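Local atomic coordinates of protease Do-like 1, chloroplastic (Arabidopsis thaliana, PDB entry 3QO6), a protein that acts as a chloroplast serine protease that is required at high temperature and may degrade damaged proteins. Residues 31-37 against 49-55; 231-235 against 304-309; 236-240 against 253-259. Residues are numbered along the deposited sequence.

Contact 1 lies in the protease domain. Contacts 2 and 3 lie in the PDZ domain, on adjoining segments that reach one sheet, with centres about 16 Å apart. Contact 1 is about 33 Å from contact 2 and about 38 Å from contact 3, centre to centre. Contact 3 is mostly buried, while contacts 1 and 2 mix buried and exposed residues. Contacts 1 and 3 are antiparallel strand pairs held by backbone hydrogen bonds, each with a shift in register. Contact 2 has no hydrogen bond between its segments and relies on mostly apolar packing of a turn and the loop after it against 231-235. Arg232 and Asp305 instead form salt bridges with the protease domain.

Contact 1. Residues 31-37 against 49-55; sequences VYITNLA and EVPQGSG
Segments 31-37 and 49-55 are antiparallel strands, extended except at Gln52. Their N-to-C directions differ by 125°, and their axes approach to 4.0 Å. Ile33 pairs with Gly55: Ile33 N to Gly55 O is 2.8 Å and Gly55 N to Ile33 O is 3.2 Å. Ala37 pairs with Val50: Ala37 N to Val50 O is 2.9 Å and Val50 N to Ala37 O is 2.8 Å. Between these pairs the register slips by one residue at Gln52 (phi/psi -118/-6°), whose N donates to Asn35 O at 3.0 Å. Leu36 faces Pro51, CA to CA 4.1 Å.

Tyr32 (chi1 t) reaches Ser54 (chi1 t). Ser54 OG donates to Tyr32 OH at 2.6 Å. Thr34 CG2 meets Pro51 CG at 3.7 Å. On that face Leu36 (m, p) brings CD2 to 3.8 Å from Glu49 CB. Asn35 (chi1 t) points to the other face, where its ND2 hydrogen-bonds to Val72 O and Arg74 O. Glu49 OE1 is hydrogen-bonded to Ser77 OG.

Strand 30-40 also pairs with strand 78-82, closing the six-stranded barrel. This is the opening beta hairpin of a trypsin-like barrel, with Gly55 near the predicted catalytic residues Ser180 and His71.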
loop_
_atom_site.group_PDB
_atom_site.type_symbol
_atom_site.label_atom_id
_atom_site.label_comp_id
_atom_site.label_asym_id
_atom_site.label_seq_id
_atom_site.Cartn_x
_atom_site.Cartn_y
_atom_site.Cartn_z
ATOM N N VAL B 31 -31.924 9.397 -19.505
ATOM C CA VAL B 31 -32.373 9.489 -18.117
ATOM C C VAL B 31 -31.274 9.130 -17.111
ATOM O O VAL B 31 -30.292 8.456 -17.476
ATOM C CB VAL B 31 -33.589 8.547 -17.849
ATOM C CG1 VAL B 31 -34.648 8.765 -18.923
ATOM C CG2 VAL B 31 -33.133 7.065 -17.788
ATOM N N TYR B 32 -31.452 9.579 -15.857
ATOM C CA TYR B 32 -30.520 9.301 -14.767
ATOM C C TYR B 32 -31.152 8.163 -13.924
ATOM O O TYR B 32 -32.339 8.180 -13.669
ATOM C CB TYR B 32 -30.331 10.582 -13.947
ATOM C CG TYR B 32 -29.138 10.605 -12.987
ATOM C CD1 TYR B 32 -28.168 11.625 -13.065
ATOM C CD2 TYR B 32 -29.007 9.655 -11.960
ATOM C CE1 TYR B 32 -27.101 11.700 -12.139
ATOM C CE2 TYR B 32 -27.952 9.715 -11.032
ATOM C CZ TYR B 32 -27.000 10.737 -11.122
ATOM O OH TYR B 32 -25.953 10.778 -10.212
ATOM N N ILE B 33 -30.378 7.169 -13.504
ATOM C CA ILE B 33 -30.918 6.060 -12.719
ATOM C C ILE B 33 -30.316 5.954 -11.313
ATOM O O ILE B 33 -29.108 5.856 -11.173
ATOM C CB ILE B 33 -30.659 4.712 -13.463
ATOM C CG1 ILE B 33 -31.596 4.603 -14.678
ATOM C CG2 ILE B 33 -30.797 3.511 -12.493
ATOM C CD1 ILE B 33 -31.435 3.291 -15.482
ATOM N N THR B 34 -31.135 5.950 -10.262
ATOM C CA THR B 34 -30.546 5.807 -8.920
ATOM C C THR B 34 -30.846 4.502 -8.188
ATOM O O THR B 34 -31.997 4.153 -7.936
ATOM C CB THR B 34 -30.933 6.927 -7.966
ATOM O OG1 THR B 34 -31.191 8.124 -8.709
ATOM C CG2 THR B 34 -29.778 7.159 -6.967
ATOM N N ASN B 35 -29.758 3.827 -7.829
ATOM C CA ASN B 35 -29.729 2.544 -7.132
ATOM C C ASN B 35 -29.718 2.779 -5.611
ATOM O O ASN B 35 -28.639 2.813 -5.020
ATOM C CB ASN B 35 -28.433 1.831 -7.568
ATOM C CG ASN B 35 -28.328 0.388 -7.082
ATOM O OD1 ASN B 35 -28.497 0.096 -5.888
ATOM N ND2 ASN B 35 -28.016 -0.526 -8.011
ATOM N N LEU B 36 -30.881 2.947 -4.975
ATOM C CA LEU B 36 -30.926 3.187 -3.516
ATOM C C LEU B 36 -30.752 1.927 -2.672
ATOM O O LEU B 36 -31.455 0.937 -2.876
ATOM C CB LEU B 36 -32.246 3.845 -3.106
ATOM C CG LEU B 36 -32.544 5.260 -3.589
ATOM C CD1 LEU B 36 -32.311 5.357 -5.093
ATOM C CD2 LEU B 36 -34.000 5.606 -3.220
ATOM N N ALA B 37 -29.820 1.955 -1.721
ATOM C CA ALA B 37 -29.605 0.793 -0.856
ATOM C C ALA B 37 -30.094 1.089 0.560
ATOM O O ALA B 37 -30.225 2.249 0.979
ATOM C CB ALA B 37 -28.133 0.385 -0.836
ATOM N N GLU B 49 -33.493 4.953 2.816
ATOM C CA GLU B 49 -33.038 4.561 1.482
ATOM C C GLU B 49 -31.895 5.524 1.128
ATOM O O GLU B 49 -32.007 6.744 1.313
ATOM C CB GLU B 49 -34.175 4.676 0.458
ATOM C CG GLU B 49 -35.241 3.577 0.537
ATOM C CD GLU B 49 -34.892 2.331 -0.281
ATOM O OE1 GLU B 49 -34.053 1.514 0.170
ATOM O OE2 GLU B 49 -35.465 2.179 -1.386
ATOM N N VAL B 50 -30.790 4.986 0.630
ATOM C CA VAL B 50 -29.666 5.850 0.320
ATOM C C VAL B 50 -28.794 5.354 -0.831
ATOM O O VAL B 50 -28.257 4.237 -0.785
ATOM C CB VAL B 50 -28.837 6.082 1.615
ATOM C CG1 VAL B 50 -27.341 5.996 1.345
ATOM C CG2 VAL B 50 -29.214 7.442 2.201
ATOM N N PRO B 51 -28.648 6.192 -1.889
ATOM C CA PRO B 51 -27.868 5.944 -3.113
ATOM C C PRO B 51 -26.508 5.264 -2.927
ATOM O O PRO B 51 -25.651 5.754 -2.194
ATOM C CB PRO B 51 -27.737 7.338 -3.716
ATOM C CG PRO B 51 -29.037 7.951 -3.379
ATOM C CD PRO B 51 -29.268 7.532 -1.941
ATOM N N GLN B 52 -26.321 4.123 -3.579
ATOM C CA GLN B 52 -25.045 3.410 -3.515
ATOM C C GLN B 52 -24.467 3.353 -4.936
ATOM O O GLN B 52 -23.339 2.899 -5.134
ATOM C CB GLN B 52 -25.222 1.981 -2.978
ATOM C CG GLN B 52 -25.991 1.050 -3.913
ATOM C CD GLN B 52 -25.991 -0.397 -3.453
ATOM O OE1 GLN B 52 -26.596 -1.256 -4.094
ATOM N NE2 GLN B 52 -25.309 -0.676 -2.340
ATOM N N GLY B 53 -25.256 3.818 -5.911
ATOM C CA GLY B 53 -24.842 3.822 -7.307
ATOM C C GLY B 53 -25.542 4.874 -8.161
ATOM O O GLY B 53 -26.581 5.426 -7.787
ATOM N N SER B 54 -24.954 5.161 -9.316
ATOM C CA SER B 54 -25.498 6.132 -10.266
ATOM C C SER B 54 -25.202 5.633 -11.699
ATOM O O SER B 54 -24.096 5.158 -12.004
ATOM C CB SER B 54 -24.868 7.516 -10.032
ATOM O OG SER B 54 -25.157 8.420 -11.089
ATOM N N GLY B 55 -26.205 5.724 -12.565
ATOM C CA GLY B 55 -26.037 5.286 -13.934
ATOM C C GLY B 55 -27.013 5.985 -14.861
ATOM O O GLY B 55 -27.722 6.916 -14.446
#

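Contact 2. Residues 231-235 against 304-309; sequences TRPIL and LDQCKV
Residues 231-234 are extended, with Pro233 and Ile234 in a short strand. Residues 304-307 form a type I turn, closed by Cys307 N to Leu304 O at 2.8 Å, at the end of helix 297-304. The nearest CA atoms are those of Pro233 and Val309, 4.6 Å apart. No hydrogen bond crosses between the segments.

Packing is mostly apolar. Pro233 points its CB toward 304-309 and lies against the chain that leaves the turn. Pro233 CB is 4.3 Å from Val309 CG2, and Val309 (chi1 t) puts CG2 3.4 Å from Thr231 CG2. Thus the loop after this PDZ helix packs on strand 233-234, which pairs with strand 326-332. Just beyond that strand, Leu235 CG meets Leu304 CD2 at 4.2 Å. The Leu235 backbone hydrogen-bonds the bound peptide, consistent with a PDZ carboxylate-binding loop.

One van der Waals contact involves a carbonyl: Pro233 CG to Cys307 O, 3.5 Å.

Arg232 and Asp305 look elsewhere. Arg232 NH2 (m, t, t) forms a salt bridge with Asp97 OD2, and Asp305 OD1 with Lys100 NZ, both in the protease domain.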
loop_
_atom_site.group_PDB
_atom_site.type_symbol
_atom_site.label_atom_id
_atom_site.label_comp_id
_atom_site.label_asym_id
_atom_site.label_seq_id
_atom_site.Cartn_x
_atom_site.Cartn_y
_atom_site.Cartn_z
ATOM N N THR B 231 -34.564 -16.553 -23.292
ATOM C CA THR B 231 -34.230 -17.954 -23.115
ATOM C C THR B 231 -33.050 -18.343 -23.969
ATOM O O THR B 231 -33.089 -18.270 -25.214
ATOM C CB THR B 231 -35.459 -18.858 -23.387
ATOM O OG1 THR B 231 -36.402 -18.679 -22.324
ATOM C CG2 THR B 231 -35.061 -20.325 -23.461
ATOM N N ARG B 232 -31.994 -18.759 -23.277
ATOM C CA ARG B 232 -30.751 -19.131 -23.924
ATOM C C ARG B 232 -30.397 -20.597 -23.744
ATOM O O ARG B 232 -30.525 -21.174 -22.663
ATOM C CB ARG B 232 -29.627 -18.237 -23.380
ATOM C CG ARG B 232 -29.861 -16.717 -23.563
ATOM C CD ARG B 232 -28.783 -15.921 -22.848
ATOM N NE ARG B 232 -28.668 -14.555 -23.343
ATOM C CZ ARG B 232 -28.596 -14.235 -24.635
ATOM N NH1 ARG B 232 -28.637 -15.187 -25.565
ATOM N NH2 ARG B 232 -28.463 -12.967 -25.001
ATOM N N PRO B 233 -29.899 -21.213 -24.811
ATOM C CA PRO B 233 -29.504 -22.630 -24.844
ATOM C C PRO B 233 -28.257 -22.985 -24.033
ATOM O O PRO B 233 -27.390 -22.152 -23.835
ATOM C CB PRO B 233 -29.271 -22.870 -26.327
ATOM C CG PRO B 233 -28.637 -21.519 -26.749
ATOM C CD PRO B 233 -29.515 -20.508 -26.051
ATOM N N ILE B 234 -28.171 -24.228 -23.575
ATOM C CA ILE B 234 -26.993 -24.677 -22.862
ATOM C C ILE B 234 -26.652 -26.084 -23.259
ATOM O O ILE B 234 -27.534 -26.840 -23.650
ATOM C CB ILE B 234 -27.163 -24.676 -21.362
ATOM C CG1 ILE B 234 -28.153 -25.762 -20.954
ATOM C CG2 ILE B 234 -27.564 -23.312 -20.912
ATOM C CD1 ILE B 234 -28.160 -25.994 -19.446
ATOM N N LEU B 235 -25.368 -26.424 -23.137
ATOM C CA LEU B 235 -24.856 -27.761 -23.456
ATOM C C LEU B 235 -24.920 -28.552 -22.187
ATOM O O LEU B 235 -24.949 -29.784 -22.191
ATOM C CB LEU B 235 -23.395 -27.693 -23.863
ATOM C CG LEU B 235 -22.971 -28.005 -25.294
ATOM C CD1 LEU B 235 -21.463 -27.869 -25.358
ATOM C CD2 LEU B 235 -23.373 -29.403 -25.693
ATOM N N LEU B 304 -21.782 -21.369 -29.530
ATOM C CA LEU B 304 -23.124 -21.624 -29.004
ATOM C C LEU B 304 -23.961 -20.363 -29.033
ATOM O O LEU B 304 -25.182 -20.419 -29.030
ATOM C CB LEU B 304 -23.084 -22.115 -27.566
ATOM C CG LEU B 304 -23.170 -23.615 -27.306
ATOM C CD1 LEU B 304 -21.904 -24.311 -27.770
ATOM C CD2 LEU B 304 -23.373 -23.822 -25.818
ATOM N N ASP B 305 -23.296 -19.220 -29.044
ATOM C CA ASP B 305 -23.986 -17.943 -29.074
ATOM C C ASP B 305 -24.869 -17.872 -30.310
ATOM O O ASP B 305 -25.763 -17.035 -30.404
ATOM C CB ASP B 305 -22.972 -16.812 -29.139
ATOM C CG ASP B 305 -23.477 -15.544 -28.488
ATOM O OD1 ASP B 305 -23.100 -14.454 -28.979
ATOM O OD2 ASP B 305 -24.235 -15.642 -27.485
ATOM N N GLN B 306 -24.607 -18.757 -31.263
ATOM C CA GLN B 306 -25.344 -18.779 -32.511
ATOM C C GLN B 306 -26.473 -19.782 -32.511
ATOM O O GLN B 306 -27.268 -19.829 -33.447
ATOM C CB GLN B 306 -24.388 -19.103 -33.656
ATOM C CG GLN B 306 -23.333 -18.031 -33.900
ATOM C CD GLN B 306 -23.917 -16.791 -34.559
ATOM O OE1 GLN B 306 -24.063 -16.741 -35.787
ATOM N NE2 GLN B 306 -24.276 -15.789 -33.744
ATOM N N CYS B 307 -26.559 -20.592 -31.468
ATOM C CA CYS B 307 -27.605 -21.589 -31.435
ATOM C C CYS B 307 -28.817 -21.129 -30.681
ATOM O O CYS B 307 -28.780 -20.122 -29.968
ATOM C CB CYS B 307 -27.069 -22.870 -30.837
ATOM S SG CYS B 307 -25.571 -23.339 -31.691
ATOM N N LYS B 308 -29.903 -21.870 -30.864
ATOM C CA LYS B 308 -31.163 -21.572 -30.211
ATOM C C LYS B 308 -31.671 -22.813 -29.475
ATOM O O LYS B 308 -31.353 -23.936 -29.858
ATOM C CB LYS B 308 -32.166 -21.077 -31.261
ATOM C CG LYS B 308 -31.969 -21.655 -32.669
ATOM C CD LYS B 308 -32.854 -20.933 -33.698
ATOM C CE LYS B 308 -32.875 -21.623 -35.075
ATOM N NZ LYS B 308 -31.562 -21.614 -35.781
ATOM N N VAL B 309 -32.436 -22.618 -28.406
ATOM C CA VAL B 309 -32.943 -23.756 -27.654
ATOM C C VAL B 309 -33.518 -24.791 -28.589
ATOM O O VAL B 309 -34.238 -24.452 -29.517
ATOM C CB VAL B 309 -34.036 -23.351 -26.679
ATOM C CG1 VAL B 309 -34.590 -24.578 -25.996
ATOM C CG2 VAL B 309 -33.473 -22.397 -25.655
#

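Contact 3. Residues 236-240 against 253-259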
loop_
_atom_site.group_PDB
_atom_site.type_symbol
_atom_site.label_atom_id
_atom_site.label_comp_id
_atom_site.label_asym_id
_atom_site.label_seq_id
_atom_site.Cartn_x
_atom_site.Cartn_y
_atom_site.Cartn_z
ATOM N N GLY B 236 -24.917 -27.820 -21.082
ATOM C CA GLY B 236 -24.966 -28.477 -19.803
ATOM C C GLY B 236 -23.607 -28.980 -19.343
ATOM O O GLY B 236 -23.509 -30.089 -18.805
ATOM N N ILE B 237 -22.548 -28.198 -19.577
ATOM C CA ILE B 237 -21.219 -28.602 -19.090
ATOM C C ILE B 237 -20.469 -27.469 -18.387
ATOM O O ILE B 237 -20.622 -26.298 -18.734
ATOM C CB ILE B 237 -20.298 -29.127 -20.214
ATOM C CG1 ILE B 237 -19.827 -27.984 -21.095
ATOM C CG2 ILE B 237 -21.043 -30.093 -21.088
ATOM C CD1 ILE B 237 -18.725 -28.393 -22.017
ATOM N N LYS B 238 -19.698 -27.832 -17.361
ATOM C CA LYS B 238 -18.837 -26.876 -16.647
ATOM C C LYS B 238 -17.459 -27.243 -17.151
ATOM O O LYS B 238 -17.042 -28.378 -17.020
ATOM C CB LYS B 238 -18.871 -27.067 -15.133
ATOM C CG LYS B 238 -19.986 -26.311 -14.439
ATOM C CD LYS B 238 -20.015 -26.614 -12.950
ATOM C CE LYS B 238 -21.214 -25.981 -12.225
ATOM N NZ LYS B 238 -21.192 -26.306 -10.752
ATOM N N PHE B 239 -16.765 -26.308 -17.773
ATOM C CA PHE B 239 -15.441 -26.633 -18.248
ATOM C C PHE B 239 -14.344 -25.944 -17.475
ATOM O O PHE B 239 -14.582 -25.082 -16.609
ATOM C CB PHE B 239 -15.279 -26.325 -19.734
ATOM C CG PHE B 239 -15.673 -24.955 -20.109
ATOM C CD1 PHE B 239 -17.003 -24.622 -20.251
ATOM C CD2 PHE B 239 -14.720 -23.988 -20.319
ATOM C CE1 PHE B 239 -17.374 -23.345 -20.604
ATOM C CE2 PHE B 239 -15.077 -22.710 -20.671
ATOM C CZ PHE B 239 -16.405 -22.384 -20.815
ATOM N N ALA B 240 -13.127 -26.365 -17.796
ATOM C CA ALA B 240 -11.941 -25.830 -17.175
ATOM C C ALA B 240 -11.569 -24.559 -17.910
ATOM O O ALA B 240 -11.689 -24.491 -19.127
ATOM C CB ALA B 240 -10.813 -26.852 -17.270
ATOM N N VAL B 253 -11.489 -27.709 -25.327
ATOM C CA VAL B 253 -12.085 -27.446 -24.010
ATOM C C VAL B 253 -12.279 -28.734 -23.223
ATOM O O VAL B 253 -12.944 -29.662 -23.689
ATOM C CB VAL B 253 -13.477 -26.777 -24.130
ATOM C CG1 VAL B 253 -13.921 -26.261 -22.788
ATOM C CG2 VAL B 253 -13.439 -25.669 -25.124
ATOM N N LEU B 254 -11.726 -28.779 -22.019
ATOM C CA LEU B 254 -11.831 -29.959 -21.161
ATOM C C LEU B 254 -13.141 -29.932 -20.383
ATOM O O LEU B 254 -13.326 -29.048 -19.543
ATOM C CB LEU B 254 -10.664 -29.954 -20.163
ATOM C CG LEU B 254 -10.358 -31.132 -19.240
ATOM C CD1 LEU B 254 -9.269 -30.696 -18.285
ATOM C CD2 LEU B 254 -11.566 -31.567 -18.460
ATOM N N VAL B 255 -14.058 -30.869 -20.619
ATOM C CA VAL B 255 -15.265 -30.798 -19.812
ATOM C C VAL B 255 -14.925 -31.391 -18.451
ATOM O O VAL B 255 -14.357 -32.468 -18.345
ATOM C CB VAL B 255 -16.547 -31.501 -20.446
ATOM C CG1 VAL B 255 -16.453 -31.577 -21.961
ATOM C CG2 VAL B 255 -16.804 -32.821 -19.811
ATOM N N LEU B 256 -15.221 -30.636 -17.407
ATOM C CA LEU B 256 -14.956 -31.070 -16.065
ATOM C C LEU B 256 -16.175 -31.826 -15.575
ATOM O O LEU B 256 -16.055 -32.851 -14.901
ATOM C CB LEU B 256 -14.697 -29.856 -15.181
ATOM C CG LEU B 256 -13.519 -28.978 -15.633
ATOM C CD1 LEU B 256 -13.347 -27.796 -14.683
ATOM C CD2 LEU B 256 -12.242 -29.815 -15.673
ATOM N N ASP B 257 -17.362 -31.329 -15.919
ATOM C CA ASP B 257 -18.603 -31.979 -15.485
ATOM C C ASP B 257 -19.763 -31.831 -16.472
ATOM O O ASP B 257 -19.978 -30.764 -17.073
ATOM C CB ASP B 257 -19.042 -31.432 -14.124
ATOM C CG ASP B 257 -20.070 -32.313 -13.446
ATOM O OD1 ASP B 257 -20.986 -31.779 -12.796
ATOM O OD2 ASP B 257 -19.959 -33.546 -13.543
ATOM N N ALA B 258 -20.499 -32.925 -16.636
ATOM C CA ALA B 258 -21.663 -32.969 -17.513
ATOM C C ALA B 258 -22.700 -33.686 -16.683
ATOM O O ALA B 258 -22.794 -34.928 -16.721
ATOM C CB ALA B 258 -21.369 -33.757 -18.777
ATOM N N PRO B 259 -23.471 -32.914 -15.896
ATOM C CA PRO B 259 -24.536 -33.405 -15.012
ATOM C C PRO B 259 -25.470 -34.295 -15.821
ATOM O O PRO B 259 -25.877 -33.934 -16.926
ATOM C CB PRO B 259 -25.213 -32.124 -14.538
ATOM C CG PRO B 259 -24.101 -31.110 -14.564
ATOM C CD PRO B 259 -23.434 -31.441 -15.885
#
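This contact belongs to the peptide-binding groove of the PDZ domain. Segment 236-240 lines the groove, and 253-259 pairs with its other edge. Gly236, Ile237 and Phe239 make backbone hydrogen bonds to the bound peptide, and Phe239 also packs on a modified side chain of it. This is consistent with the carboxylate-binding loop of PDZ domains and with beta-strand addition of the peptide.

Segment 253-259 runs antiparallel to 236-240 and pairs with it in the sheet; strand 253-257 pairs in turn with strand 285-289. The register is broken by a classic beta bulge. Lys238 O accepts two bonds, from Leu256 N at 2.9 Å and from Asp257 N at 3.2 Å. Lys238 N donates to Asp257 O at 3.0 Å. Beyond the bulge, Ala240 N donates to Leu254 O at 3.2 Å. Leu256 takes the bent conformation of the bulge (phi/psi -89/-40°).

Apolar contacts on one side join Ile237 CD1 to Val255 CG1 at 3.9 Å and Phe239 CB to Val253 CG1 at 3.3 Å. On the other side Ala240 CB meets Leu256 CD2 at 3.7 Å. Lys238 and Asp257 share that side, where both pack on Leu45 of a neighbouring subunit; Leu256 packs on Phe43 of that subunit.

Gly236 has a positive phi (81°). A CB there would jam against the carbonyl O of Leu235, so glycine suits the turn into the strand. Across from it the Pro259 ring closes the end of the contact, with Gly236 O 3.2 Å from Pro259 CD.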